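Local atomic coordinates of acetyl-CoA C-acetyltransferase (Syntrophomonas wolfei subsp. wolfei, PDB entry 7N7Z), a protein that probably catalyses the condensation of two acetyl-CoA molecules to acetoacetyl-CoA and the reverse thiolytic cleavage, as an acetoacetyl-CoA thiolase. Residues S123-L128 against Q144-S149; V28-L33 against A63-L68; G281-G286 against P301-Q306; A307-E312 against A396-R401; E196-R201 against Y372-R377. All coordinates share one frame; numbering follows the deposited sequence.

Interaction 1 (S123-L128 against Q144-S149); sequences SNIPYL and QDAMLS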
# COMPACT_ATOMS: atom_id res chain seq x y z
N SER B 123 4.57 6.93 17.15
CA SER B 123 5.40 5.88 16.57
C SER B 123 4.58 4.84 15.83
O SER B 123 5.13 4.15 14.96
CB SER B 123 6.22 5.20 17.67
OG SER B 123 6.98 6.14 18.41
N ASN B 124 3.29 4.70 16.14
CA ASN B 124 2.44 3.67 15.55
C ASN B 124 1.30 4.26 14.72
O ASN B 124 0.29 3.59 14.49
CB ASN B 124 1.88 2.76 16.64
CG ASN B 124 2.92 1.81 17.20
OD1 ASN B 124 3.32 0.85 16.54
ND2 ASN B 124 3.37 2.07 18.42
N ILE B 125 1.45 5.50 14.26
CA ILE B 125 0.47 6.05 13.31
C ILE B 125 0.65 5.35 11.97
O ILE B 125 1.79 5.27 11.46
CB ILE B 125 0.65 7.56 13.17
CG1 ILE B 125 0.27 8.26 14.49
CG2 ILE B 125 -0.22 8.10 12.04
CD1 ILE B 125 0.69 9.72 14.55
N PRO B 126 -0.40 4.81 11.36
CA PRO B 126 -0.23 4.09 10.10
C PRO B 126 0.00 5.04 8.93
O PRO B 126 -0.04 6.27 9.06
CB PRO B 126 -1.55 3.32 9.94
CG PRO B 126 -2.55 4.12 10.71
CD PRO B 126 -1.80 4.78 11.83
N TYR B 127 0.28 4.44 7.78
CA TYR B 127 0.27 5.13 6.50
C TYR B 127 -1.06 4.85 5.80
O TYR B 127 -1.70 3.82 6.05
CB TYR B 127 1.44 4.68 5.62
CG TYR B 127 2.73 5.42 5.87
CD1 TYR B 127 3.31 5.45 7.13
CD2 TYR B 127 3.37 6.11 4.85
CE1 TYR B 127 4.50 6.13 7.36
CE2 TYR B 127 4.55 6.79 5.06
CZ TYR B 127 5.11 6.80 6.32
OH TYR B 127 6.28 7.49 6.53
N LEU B 128 -1.46 5.76 4.92
CA LEU B 128 -2.75 5.68 4.25
C LEU B 128 -2.57 5.39 2.76
O LEU B 128 -1.63 5.87 2.13
CB LEU B 128 -3.54 6.99 4.40
CG LEU B 128 -3.54 7.68 5.76
CD1 LEU B 128 -4.09 9.09 5.62
CD2 LEU B 128 -4.34 6.88 6.77
N GLN B 144 0.73 7.89 2.04
CA GLN B 144 0.80 9.11 2.84
C GLN B 144 1.13 8.80 4.29
O GLN B 144 0.55 7.89 4.89
CB GLN B 144 -0.53 9.87 2.77
CG GLN B 144 -0.61 10.86 1.62
CD GLN B 144 -2.02 11.38 1.42
OE1 GLN B 144 -2.87 10.70 0.84
NE2 GLN B 144 -2.27 12.59 1.90
N ASP B 145 2.06 9.57 4.85
CA ASP B 145 2.33 9.54 6.28
C ASP B 145 1.22 10.31 6.99
O ASP B 145 1.19 11.55 6.93
CB ASP B 145 3.70 10.14 6.58
CG ASP B 145 4.10 10.00 8.03
OD1 ASP B 145 3.21 9.74 8.87
OD2 ASP B 145 5.30 10.14 8.34
N ALA B 146 0.31 9.59 7.64
CA ALA B 146 -0.86 10.24 8.23
C ALA B 146 -0.47 11.22 9.33
O ALA B 146 -1.16 12.23 9.52
CB ALA B 146 -1.82 9.18 8.78
N MET B 147 0.61 10.95 10.06
CA MET B 147 1.06 11.89 11.08
C MET B 147 1.30 13.27 10.48
O MET B 147 1.15 14.28 11.17
CB MET B 147 2.33 11.37 11.75
CG MET B 147 2.89 12.30 12.83
SD MET B 147 4.68 12.26 12.95
CE MET B 147 4.97 10.51 13.16
N LEU B 148 1.69 13.33 9.21
CA LEU B 148 1.91 14.60 8.52
C LEU B 148 0.64 15.08 7.83
O LEU B 148 0.15 16.18 8.10
CB LEU B 148 3.05 14.45 7.52
CG LEU B 148 4.40 13.99 8.08
CD1 LEU B 148 5.42 13.87 6.96
CD2 LEU B 148 4.89 14.93 9.16
N SER B 149 0.09 14.25 6.93
CA SER B 149 -1.02 14.70 6.09
C SER B 149 -2.29 14.93 6.89
O SER B 149 -3.08 15.82 6.54
CB SER B 149 -1.27 13.67 4.98
OG SER B 149 -1.66 12.42 5.51

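Interaction 2 (V28-L33 against A63-L68); sequences VRANDL and AGNGSL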
# COMPACT_ATOMS: atom_id res chain seq x y z
N VAL B 28 4.20 -0.10 22.08
CA VAL B 28 2.97 0.00 22.86
C VAL B 28 1.99 0.86 22.07
O VAL B 28 2.21 2.07 21.90
CB VAL B 28 3.23 0.59 24.25
CG1 VAL B 28 2.02 0.38 25.15
CG2 VAL B 28 4.48 -0.03 24.86
N ARG B 29 0.91 0.25 21.60
CA ARG B 29 -0.09 0.98 20.84
C ARG B 29 -0.82 1.97 21.74
O ARG B 29 -0.80 1.87 22.97
CB ARG B 29 -1.08 0.01 20.19
CG ARG B 29 -0.42 -1.02 19.27
CD ARG B 29 0.05 -0.39 17.96
NE ARG B 29 -1.05 0.21 17.21
CZ ARG B 29 -1.93 -0.47 16.49
NH1 ARG B 29 -1.88 -1.79 16.40
NH2 ARG B 29 -2.89 0.19 15.84
N ALA B 30 -1.49 2.93 21.10
CA ALA B 30 -2.09 4.04 21.83
C ALA B 30 -3.07 3.55 22.89
O ALA B 30 -3.10 4.08 24.01
CB ALA B 30 -2.78 5.00 20.86
N ASN B 31 -3.88 2.55 22.56
CA ASN B 31 -4.91 2.10 23.49
C ASN B 31 -4.32 1.47 24.74
O ASN B 31 -4.88 1.61 25.83
CB ASN B 31 -5.85 1.11 22.80
CG ASN B 31 -6.65 1.75 21.68
OD1 ASN B 31 -6.64 2.97 21.52
ND2 ASN B 31 -7.33 0.93 20.89
N ASP B 32 -3.19 0.78 24.61
CA ASP B 32 -2.59 0.13 25.77
C ASP B 32 -1.85 1.13 26.66
O ASP B 32 -1.76 0.91 27.87
CB ASP B 32 -1.66 -0.99 25.31
CG ASP B 32 -2.34 -1.95 24.35
OD1 ASP B 32 -3.43 -2.45 24.69
OD2 ASP B 32 -1.79 -2.20 23.26
N LEU B 33 -1.33 2.21 26.08
CA LEU B 33 -0.83 3.30 26.90
C LEU B 33 -1.97 4.00 27.63
O LEU B 33 -1.85 4.35 28.81
CB LEU B 33 -0.06 4.31 26.05
CG LEU B 33 1.34 3.93 25.57
CD1 LEU B 33 1.75 4.83 24.41
CD2 LEU B 33 2.35 4.00 26.70
N ALA B 63 -6.63 6.72 13.39
CA ALA B 63 -6.42 5.61 12.47
C ALA B 63 -5.57 4.50 13.07
O ALA B 63 -4.52 4.76 13.67
CB ALA B 63 -5.76 6.14 11.19
N GLY B 64 -6.04 3.26 12.91
CA GLY B 64 -5.30 2.08 13.31
C GLY B 64 -5.63 1.54 14.68
O GLY B 64 -5.22 0.42 15.00
N ASN B 65 -6.37 2.29 15.50
CA ASN B 65 -6.60 1.93 16.89
C ASN B 65 -7.98 1.34 17.14
O ASN B 65 -8.39 1.22 18.30
CB ASN B 65 -6.38 3.15 17.78
CG ASN B 65 -4.93 3.60 17.81
OD1 ASN B 65 -4.60 4.73 17.44
ND2 ASN B 65 -4.05 2.70 18.23
N GLY B 66 -8.71 0.96 16.09
CA GLY B 66 -9.95 0.22 16.25
C GLY B 66 -11.18 1.09 16.39
O GLY B 66 -11.14 2.32 16.32
N SER B 67 -12.30 0.42 16.61
CA SER B 67 -13.59 1.09 16.71
C SER B 67 -13.69 1.82 18.05
O SER B 67 -13.53 1.20 19.11
CB SER B 67 -14.73 0.08 16.57
OG SER B 67 -14.82 -0.42 15.25
N LEU B 68 -13.96 3.13 18.00
CA LEU B 68 -14.09 3.99 19.17
C LEU B 68 -13.16 3.53 20.28
O LEU B 68 -13.60 2.92 21.26
CB LEU B 68 -15.54 4.00 19.66
CG LEU B 68 -15.94 5.16 20.59
CD1 LEU B 68 -15.63 6.51 19.96
CD2 LEU B 68 -17.42 5.06 20.95
O HOH W 1 -2.46 3.21 15.19
O HOH W 2 -3.89 -2.10 14.42

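Interaction 3 (G281-G286 against P301-Q306); sequences GICSEG and PKVLKQ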
# COMPACT_ATOMS: atom_id res chain seq x y z
N GLY B 281 -11.57 27.65 35.33
CA GLY B 281 -11.99 28.09 34.02
C GLY B 281 -11.32 27.27 32.94
O GLY B 281 -10.31 26.60 33.19
N ILE B 282 -11.89 27.33 31.75
CA ILE B 282 -11.37 26.59 30.60
C ILE B 282 -12.13 27.06 29.36
O ILE B 282 -13.36 27.17 29.38
CB ILE B 282 -11.51 25.07 30.81
CG1 ILE B 282 -10.89 24.32 29.63
CG2 ILE B 282 -12.98 24.69 30.97
CD1 ILE B 282 -10.58 22.87 29.94
N CYS B 283 -11.41 27.35 28.29
CA CYS B 283 -12.04 27.89 27.09
C CYS B 283 -11.07 27.77 25.93
O CYS B 283 -9.90 27.43 26.10
CB CYS B 283 -12.47 29.35 27.30
SG CYS B 283 -11.10 30.50 27.57
N SER B 284 -11.59 28.06 24.74
CA SER B 284 -10.80 28.11 23.52
C SER B 284 -10.79 29.52 22.96
O SER B 284 -11.62 30.36 23.31
CB SER B 284 -11.35 27.14 22.46
OG SER B 284 -11.46 25.83 22.98
N GLU B 285 -9.81 29.78 22.09
CA GLU B 285 -9.73 31.05 21.37
C GLU B 285 -8.72 30.91 20.25
O GLU B 285 -7.56 30.54 20.49
CB GLU B 285 -9.36 32.20 22.30
CG GLU B 285 -9.35 33.56 21.62
CD GLU B 285 -10.75 34.07 21.31
OE1 GLU B 285 -11.73 33.49 21.82
OE2 GLU B 285 -10.87 35.05 20.54
N GLY B 286 -9.14 31.19 19.02
CA GLY B 286 -8.34 30.91 17.85
C GLY B 286 -7.53 32.09 17.36
O GLY B 286 -7.78 33.24 17.70
N PRO B 301 -5.39 35.35 28.26
CA PRO B 301 -6.15 36.50 28.79
C PRO B 301 -7.65 36.24 28.85
O PRO B 301 -8.32 36.73 29.76
CB PRO B 301 -5.82 37.63 27.80
CG PRO B 301 -4.58 37.18 27.09
CD PRO B 301 -4.65 35.69 27.04
N LYS B 302 -8.19 35.47 27.90
CA LYS B 302 -9.62 35.22 27.87
C LYS B 302 -10.07 34.42 29.09
O LYS B 302 -10.98 34.83 29.81
CB LYS B 302 -10.00 34.49 26.58
CG LYS B 302 -11.50 34.33 26.38
CD LYS B 302 -11.82 33.81 25.00
CE LYS B 302 -13.10 32.98 25.00
NZ LYS B 302 -13.33 32.31 23.69
N VAL B 303 -9.43 33.27 29.33
CA VAL B 303 -9.82 32.44 30.46
C VAL B 303 -9.67 33.21 31.77
O VAL B 303 -10.48 33.06 32.70
CB VAL B 303 -9.01 31.13 30.48
CG1 VAL B 303 -7.53 31.41 30.75
CG2 VAL B 303 -9.58 30.16 31.50
N LEU B 304 -8.64 34.06 31.86
CA LEU B 304 -8.47 34.88 33.06
C LEU B 304 -9.66 35.82 33.24
O LEU B 304 -10.11 36.06 34.36
CB LEU B 304 -7.17 35.67 32.97
CG LEU B 304 -5.89 34.88 33.27
CD1 LEU B 304 -4.66 35.70 32.88
CD2 LEU B 304 -5.82 34.48 34.74
N LYS B 305 -10.18 36.36 32.14
CA LYS B 305 -11.35 37.23 32.22
C LYS B 305 -12.57 36.44 32.68
O LYS B 305 -13.29 36.87 33.59
CB LYS B 305 -11.62 37.88 30.86
CG LYS B 305 -12.39 39.19 30.95
CD LYS B 305 -12.82 39.67 29.57
CE LYS B 305 -14.33 39.74 29.44
NZ LYS B 305 -14.77 39.90 28.02
N GLN B 306 -12.81 35.28 32.08
CA GLN B 306 -13.97 34.47 32.44
C GLN B 306 -13.99 34.14 33.93
O GLN B 306 -15.06 34.00 34.52
CB GLN B 306 -14.00 33.18 31.61
CG GLN B 306 -14.08 33.40 30.11
CD GLN B 306 -14.45 32.13 29.35
OE1 GLN B 306 -14.03 31.03 29.72
NE2 GLN B 306 -15.23 32.28 28.29
O HOH W 3 -14.17 29.03 31.91

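Interaction 4 (A307-E312 against A396-R401); sequences AGWKYE and ASLWTR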
# COMPACT_ATOMS: atom_id res chain seq x y z
N ALA B 307 -12.81 34.01 34.54
CA ALA B 307 -12.71 33.60 35.94
C ALA B 307 -12.51 34.76 36.90
O ALA B 307 -12.65 34.57 38.11
CB ALA B 307 -11.55 32.60 36.11
N GLY B 308 -12.20 35.96 36.40
CA GLY B 308 -11.96 37.09 37.27
C GLY B 308 -10.58 37.15 37.87
O GLY B 308 -10.37 37.88 38.84
N TRP B 309 -9.63 36.39 37.34
CA TRP B 309 -8.27 36.39 37.82
C TRP B 309 -7.41 37.38 37.04
O TRP B 309 -7.71 37.72 35.89
CB TRP B 309 -7.64 35.00 37.71
CG TRP B 309 -8.13 33.99 38.70
CD1 TRP B 309 -9.18 34.12 39.55
CD2 TRP B 309 -7.57 32.69 38.94
NE1 TRP B 309 -9.32 32.98 40.31
CE2 TRP B 309 -8.34 32.09 39.95
CE3 TRP B 309 -6.50 31.98 38.39
CZ2 TRP B 309 -8.07 30.81 40.43
CZ3 TRP B 309 -6.23 30.72 38.87
CH2 TRP B 309 -7.01 30.14 39.88
N LYS B 310 -6.34 37.82 37.67
CA LYS B 310 -5.25 38.51 36.99
C LYS B 310 -4.11 37.53 36.76
O LYS B 310 -3.96 36.55 37.49
CB LYS B 310 -4.76 39.72 37.80
CG LYS B 310 -5.81 40.80 38.04
CD LYS B 310 -6.56 41.19 36.77
CE LYS B 310 -5.63 41.62 35.64
NZ LYS B 310 -6.37 41.91 34.39
N TYR B 311 -3.31 37.80 35.73
CA TYR B 311 -2.22 36.89 35.40
C TYR B 311 -1.34 36.62 36.61
O TYR B 311 -0.99 35.47 36.91
CB TYR B 311 -1.38 37.47 34.26
CG TYR B 311 -0.12 36.67 33.99
CD1 TYR B 311 -0.18 35.47 33.31
CD2 TYR B 311 1.11 37.12 34.44
CE1 TYR B 311 0.96 34.73 33.06
CE2 TYR B 311 2.26 36.38 34.20
CZ TYR B 311 2.18 35.19 33.52
OH TYR B 311 3.31 34.46 33.28
N GLU B 312 -0.97 37.69 37.34
CA GLU B 312 -0.10 37.55 38.50
C GLU B 312 -0.73 36.73 39.62
O GLU B 312 -0.03 36.39 40.58
CB GLU B 312 0.28 38.94 39.03
CG GLU B 312 -0.90 39.87 39.31
CD GLU B 312 -1.35 40.64 38.08
OE1 GLU B 312 -0.90 40.30 36.96
OE2 GLU B 312 -2.16 41.58 38.22
N ALA B 396 -6.94 27.34 27.03
CA ALA B 396 -6.32 27.66 28.31
C ALA B 396 -7.30 27.27 29.41
O ALA B 396 -8.51 27.27 29.21
CB ALA B 396 -5.96 29.15 28.42
N SER B 397 -6.75 26.93 30.58
CA SER B 397 -7.57 26.50 31.70
C SER B 397 -6.92 26.94 33.00
O SER B 397 -5.69 27.07 33.08
CB SER B 397 -7.78 24.98 31.69
OG SER B 397 -6.54 24.29 31.63
N LEU B 398 -7.75 27.16 34.01
CA LEU B 398 -7.30 27.63 35.32
C LEU B 398 -7.86 26.72 36.41
O LEU B 398 -8.98 26.23 36.31
CB LEU B 398 -7.74 29.07 35.57
CG LEU B 398 -7.19 30.10 34.58
CD1 LEU B 398 -8.02 31.37 34.62
CD2 LEU B 398 -5.73 30.39 34.87
N TRP B 399 -7.05 26.51 37.45
CA TRP B 399 -7.38 25.56 38.50
C TRP B 399 -6.86 26.10 39.83
O TRP B 399 -5.95 26.93 39.86
CB TRP B 399 -6.78 24.17 38.22
CG TRP B 399 -7.01 23.68 36.81
CD1 TRP B 399 -6.40 24.13 35.67
CD2 TRP B 399 -7.89 22.63 36.40
NE1 TRP B 399 -6.86 23.44 34.58
CE2 TRP B 399 -7.77 22.51 35.00
CE3 TRP B 399 -8.77 21.79 37.08
CZ2 TRP B 399 -8.50 21.58 34.27
CZ3 TRP B 399 -9.50 20.86 36.35
CH2 TRP B 399 -9.36 20.76 34.96
N THR B 400 -7.45 25.62 40.92
CA THR B 400 -7.01 25.99 42.26
C THR B 400 -7.10 24.78 43.18
O THR B 400 -7.98 23.92 43.03
CB THR B 400 -7.85 27.13 42.84
OG1 THR B 400 -7.28 27.55 44.09
CG2 THR B 400 -9.30 26.70 43.08
N ARG B 401 -6.17 24.72 44.14
CA ARG B 401 -6.18 23.70 45.18
C ARG B 401 -6.98 24.13 46.40
O ARG B 401 -6.67 23.69 47.52
CB ARG B 401 -4.75 23.34 45.57
CG ARG B 401 -3.93 22.75 44.43
CD ARG B 401 -2.52 22.43 44.86
NE ARG B 401 -2.48 21.32 45.81
CZ ARG B 401 -1.56 21.17 46.76
NH1 ARG B 401 -0.57 22.04 46.91
NH2 ARG B 401 -1.63 20.12 47.57

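Interaction 5 (E196-R201 against Y372-R377); sequences EGIFDR and YYELER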
# COMPACT_ATOMS: atom_id res chain seq x y z
N GLU B 196 16.43 14.07 38.58
CA GLU B 196 16.14 14.31 39.99
C GLU B 196 14.84 13.66 40.45
O GLU B 196 14.55 13.69 41.65
CB GLU B 196 16.09 15.82 40.27
CG GLU B 196 17.43 16.51 40.10
CD GLU B 196 17.33 18.02 40.20
OE1 GLU B 196 16.19 18.54 40.21
OE2 GLU B 196 18.38 18.69 40.28
N GLY B 197 14.06 13.09 39.54
CA GLY B 197 12.84 12.40 39.92
C GLY B 197 11.65 13.29 40.18
O GLY B 197 10.73 12.88 40.88
N ILE B 198 11.64 14.51 39.62
CA ILE B 198 10.53 15.41 39.86
C ILE B 198 9.24 14.88 39.23
O ILE B 198 8.14 15.18 39.71
CB ILE B 198 10.87 16.82 39.34
CG1 ILE B 198 11.96 17.45 40.23
CG2 ILE B 198 9.61 17.69 39.28
CD1 ILE B 198 12.20 18.92 39.99
N PHE B 199 9.36 14.08 38.17
CA PHE B 199 8.19 13.53 37.48
C PHE B 199 7.79 12.16 38.01
O PHE B 199 6.85 11.56 37.46
CB PHE B 199 8.47 13.43 35.98
CG PHE B 199 8.79 14.74 35.33
CD1 PHE B 199 7.89 15.80 35.39
CD2 PHE B 199 9.97 14.92 34.64
CE1 PHE B 199 8.18 17.01 34.79
CE2 PHE B 199 10.27 16.13 34.03
CZ PHE B 199 9.37 17.17 34.11
N ASP B 200 8.45 11.65 39.05
CA ASP B 200 8.18 10.29 39.50
C ASP B 200 6.77 10.15 40.05
O ASP B 200 6.12 9.11 39.87
CB ASP B 200 9.21 9.87 40.55
CG ASP B 200 10.56 9.54 39.95
OD1 ASP B 200 10.68 9.56 38.70
OD2 ASP B 200 11.50 9.25 40.71
N ARG B 201 6.26 11.19 40.72
CA ARG B 201 4.93 11.09 41.32
C ARG B 201 3.85 10.97 40.26
O ARG B 201 2.97 10.10 40.36
CB ARG B 201 4.67 12.31 42.21
CG ARG B 201 5.60 12.44 43.40
CD ARG B 201 5.62 13.86 43.93
NE ARG B 201 6.15 14.80 42.94
CZ ARG B 201 5.73 16.05 42.78
NH1 ARG B 201 4.78 16.57 43.53
NH2 ARG B 201 6.28 16.80 41.83
N TYR B 372 -0.49 20.45 38.05
CA TYR B 372 -0.92 20.14 39.41
C TYR B 372 0.25 19.66 40.26
O TYR B 372 0.50 20.20 41.35
CB TYR B 372 -2.02 19.07 39.40
CG TYR B 372 -2.13 18.37 40.74
CD1 TYR B 372 -2.79 18.98 41.80
CD2 TYR B 372 -1.56 17.12 40.95
CE1 TYR B 372 -2.89 18.35 43.02
CE2 TYR B 372 -1.65 16.49 42.18
CZ TYR B 372 -2.32 17.11 43.21
OH TYR B 372 -2.42 16.49 44.43
N TYR B 373 0.97 18.64 39.80
CA TYR B 373 2.01 18.05 40.62
C TYR B 373 3.14 19.03 40.91
O TYR B 373 3.85 18.86 41.91
CB TYR B 373 2.55 16.79 39.94
CG TYR B 373 1.72 15.56 40.24
CD1 TYR B 373 1.87 14.89 41.44
CD2 TYR B 373 0.78 15.09 39.34
CE1 TYR B 373 1.12 13.77 41.73
CE2 TYR B 373 0.02 13.97 39.62
CZ TYR B 373 0.19 13.32 40.82
OH TYR B 373 -0.57 12.20 41.10
N GLU B 374 3.33 20.04 40.06
CA GLU B 374 4.27 21.11 40.40
C GLU B 374 3.69 22.01 41.48
O GLU B 374 4.42 22.45 42.38
CB GLU B 374 4.64 21.91 39.16
CG GLU B 374 5.75 22.93 39.39
CD GLU B 374 7.10 22.29 39.63
OE1 GLU B 374 7.19 21.05 39.59
OE2 GLU B 374 8.08 23.04 39.84
N LEU B 375 2.39 22.30 41.41
CA LEU B 375 1.74 23.01 42.51
C LEU B 375 1.92 22.25 43.82
O LEU B 375 2.26 22.84 44.85
CB LEU B 375 0.25 23.19 42.21
CG LEU B 375 -0.17 24.08 41.04
CD1 LEU B 375 -1.69 24.16 40.98
CD2 LEU B 375 0.44 25.47 41.14
N GLU B 376 1.71 20.94 43.78
CA GLU B 376 1.81 20.14 45.00
C GLU B 376 3.24 20.11 45.53
O GLU B 376 3.45 20.14 46.75
CB GLU B 376 1.32 18.71 44.72
CG GLU B 376 1.01 17.91 45.98
CD GLU B 376 2.15 16.99 46.40
OE1 GLU B 376 2.95 16.58 45.53
OE2 GLU B 376 2.25 16.69 47.61
N ARG B 377 4.23 20.06 44.64
CA ARG B 377 5.62 20.01 45.09
C ARG B 377 6.05 21.33 45.71
O ARG B 377 6.90 21.35 46.61
CB ARG B 377 6.54 19.64 43.93
CG ARG B 377 8.02 19.55 44.32
CD ARG B 377 8.91 19.33 43.10
NE ARG B 377 9.01 20.52 42.26
CZ ARG B 377 10.01 21.40 42.31
NH1 ARG B 377 11.01 21.27 43.16
NH2 ARG B 377 10.00 22.43 41.47
O HOH W 4 6.11 18.42 40.07

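Interaction 1 (S123-L128 against Q144-S149)
Ala146 forms the apolar centre of this contact, at the open end of the beta hairpin 127-129/141-145 in the N-terminal thiolase domain. Its CB lies 3.8 Å from Leu128 CG, with both leucine methyls close by, and 3.8 Å from Ile125 CG2 on its other flank. Ile125, with CG1 anti to the carbonyl carbon, sends CD1 to within 3.6 Å of Met147 CB, the two side chains crossing at about a right angle. Next outward comes the strand pairing. Leu128 and Gln144 are an antiparallel hydrogen-bonded pair: Leu128 N donates to Gln144 O over 2.9 Å at 162°, and Gln144 N returns a comparably straight bond to Leu128 O. Tyr127 and Asp145, the adjoining non-hydrogen-bonded pair, put their side chains on the same face of the sheet. There Asp145 CA sits over the centre of the Tyr127 ring, 3.8 Å from the centroid, a CH-pi contact, while the carboxylate stacks with its plane 23° from that of the ring. The polar ends reach other chains: Tyr127 OH bonds Gly139 O of the third subunit, and Asp145 OD1 forms a salt bridge with Arg133 of the second. Asp145 is also the N-cap of helix 146-152, and its OD1 accepts a weak bond of 3.1 Å from Met147 N.

Interaction 2 (V28-L33 against A63-L68)
Two direct hydrogen bonds cross between the start of helix 30-45 and the loop before helix 69-76, both from side-chain nitrogens to backbone carbonyls. The better formed is that of Asn31, whose ND2 reaches Asn65 O at 2.8 Å with an N-H...O angle of 149°; the donor lies in the carbonyl plane on a lone pair. Arg29 makes the other: NH2 stands only 2.5 Å from Gly64 O, very short, and bent to 120°. Gly64 O lies at the edge of the guanidinium, yet NH2 approaches from above the carbonyl plane, 60° out of it. An alanine in place of Asn31 would remove the amide donor and would probably loosen the hold of the helix start on Asn65 O. Both segments belong to the N-terminal thiolase domain, and Arg29 is the N-cap residue of its helix, folded by bends at chi2 and chi3 so that the guanidinium turns toward the loop. Water-mediated bonds extend this grip. One water accepts from Arg29 NH1 at 2.8 Å and donates to Gly64 O at 2.9 Å; a second links Arg29 NH2 with Ala63 O. Van der Waals contact is slight, with Ala30 CB resting against the Asn65 side chain and Asn65 CB 3.8 Å from Asn31 OD1. Backbone N atoms of Gly64 and Gly66 bond to Asp150 of the second subunit.

Interaction 3 (G281-G286 against P301-Q306)
A tight inner half and a polar outer half can be told apart where helix 296-307 packs across strand 277-285 of the sheet in the C-terminal thiolase domain. The two short axes approach to 7.7 Å with 138° between their directions. In the inner half Val303 CG2, anti to the backbone N, presses on the strand backbone 3.7 Å from Ile282 N. Gly281 makes this possible, since a CB there would point at the helix and come within 3.2 Å of that methyl. Cys283 SG, in the crowded position between its N and carbonyl carbon (chi1 64°), meets Val303 CB at 3.6 Å. Toward the outer side the contacts become polar. Lys302, extended beyond CG, slants across the strand near its C-terminal end, where NZ donates to Ser284 O at 2.6 Å, nearly along the C=O axis, and forms a 2.7 Å salt bridge with Glu285 OE1. A methionine here would lack the ammonium that Ser284 O and Glu285 OE1 share, and would probably weaken the hold of the helix on this end of the strand. Exposed Gln306, its chain extended beyond CG, reaches Cys283, its OE1 3.3 Å from Cys283 CB, and takes a bond from a water that accepts from Ile282 N. Strand 277-285 is paired with strand 394-400, whose Ala396 and Leu398 also receive Val303, while Ile282 faces away from the helix toward Met96 and Glu100 of helix 94-107.

Interaction 4 (A307-E312 against A396-R401)
The Trp309 indole turns one end of its six-membered ring toward strand 394-400. Trp399 O lies at the ring edge, in plane, 3.4 Å from Trp309 CH2, and Thr400 CB is also near that plane at 4.3 Å from the same carbon. Leu398 comes in obliquely and tip to tip, its CD2 3.9 Å from Trp309 CE3 and its CB near CZ3. Chi1 of Trp309 (-74°) sets CG anti to the carbonyl carbon, which carries the ring over to the strand. Lys382 makes a cation-pi contact with the same indole, so the ring is engaged by a charge as well as by apolar groups. The other tryptophan, Trp399, points away from the loop. Its NE1 donates to Ser397 OG over 3.1 Å at 161°, with OG near the ring plane, a bond between side chains two residues apart on one strand that helps to hold the rotation of the indole. Ala307 adds a smaller apolar contact, CB to Leu398 CD1 at 4.0 Å. No hydrogen bond crosses between the segments. Gly308, with positive phi, ends helix 296-307 in a Schellman motif, and Trp309 is the next residue along the loop. The loop thus closes over one side of the C-terminal half of the sheet: Leu398 is wedged among Val303, Leu304 and Trp309, while Ser397 and Trp399 face helix 360-378 on the other.

Interaction 5 (E196-R201 against Y372-R377)
This is a surface contact, largely polar, that ties the loop after helix 176-196 in the N-terminal thiolase domain to helix 360-378 in the C-terminal one. Arg201 carries it. Its chain, bent at chi3 (-63°), brings the guanidinium to the helix, where NH1 donates to Tyr373 O at 3.0 Å in the carbonyl plane on a lone pair, and NH2 adds a weak bond to the same oxygen. NH1 also forms a salt bridge with Glu376 OE1 at 2.7 Å, its hydrogen bond weak because the N-H...O angle is only 127°. Tyr373 CD1 lies over one face of the guanidinium. Arg201 C lies over one face of the tyrosine ring, with CB 3.9 Å from Tyr373 CE1, beyond the rim. NH2 is tied back to Ile198 O of its own loop in a straight bond (163°). Ile198 CD1 sits over the centre of the Arg377 guanidinium, 4.0 Å from CZ. Arg377 is held for this by Glu374, gripped side-on through NE and NH2, with NH2 to Glu374 OE2 at 2.6 Å. The two arginines stand close, Arg201 NH2 4.6 Å from Arg377 NE; the carboxylates of Glu374 and Glu376 probably offset that repulsion.

Interaction 1 is the buried one, apolar at heart and continued by two other subunits; interactions 2 and 5 lie at the surface and rely on arginine, waters and backbone carbonyls. Interactions 3 and 4 are partly buried and closely joined: helix 296-307 and the loop after it pack on neighbouring strands of one sheet, with Gly281 O close to Leu398 N, but a lysine salt bridge finishes the first whereas no hydrogen bond crosses the second. Interactions 1 and 2 touch through Pro126 and Ala63, both reaching the second subunit. Interaction 5 alone joins the N-terminal to the C-terminal thiolase domain, and meets interaction 4 where Arg401 packs against helix 360-378.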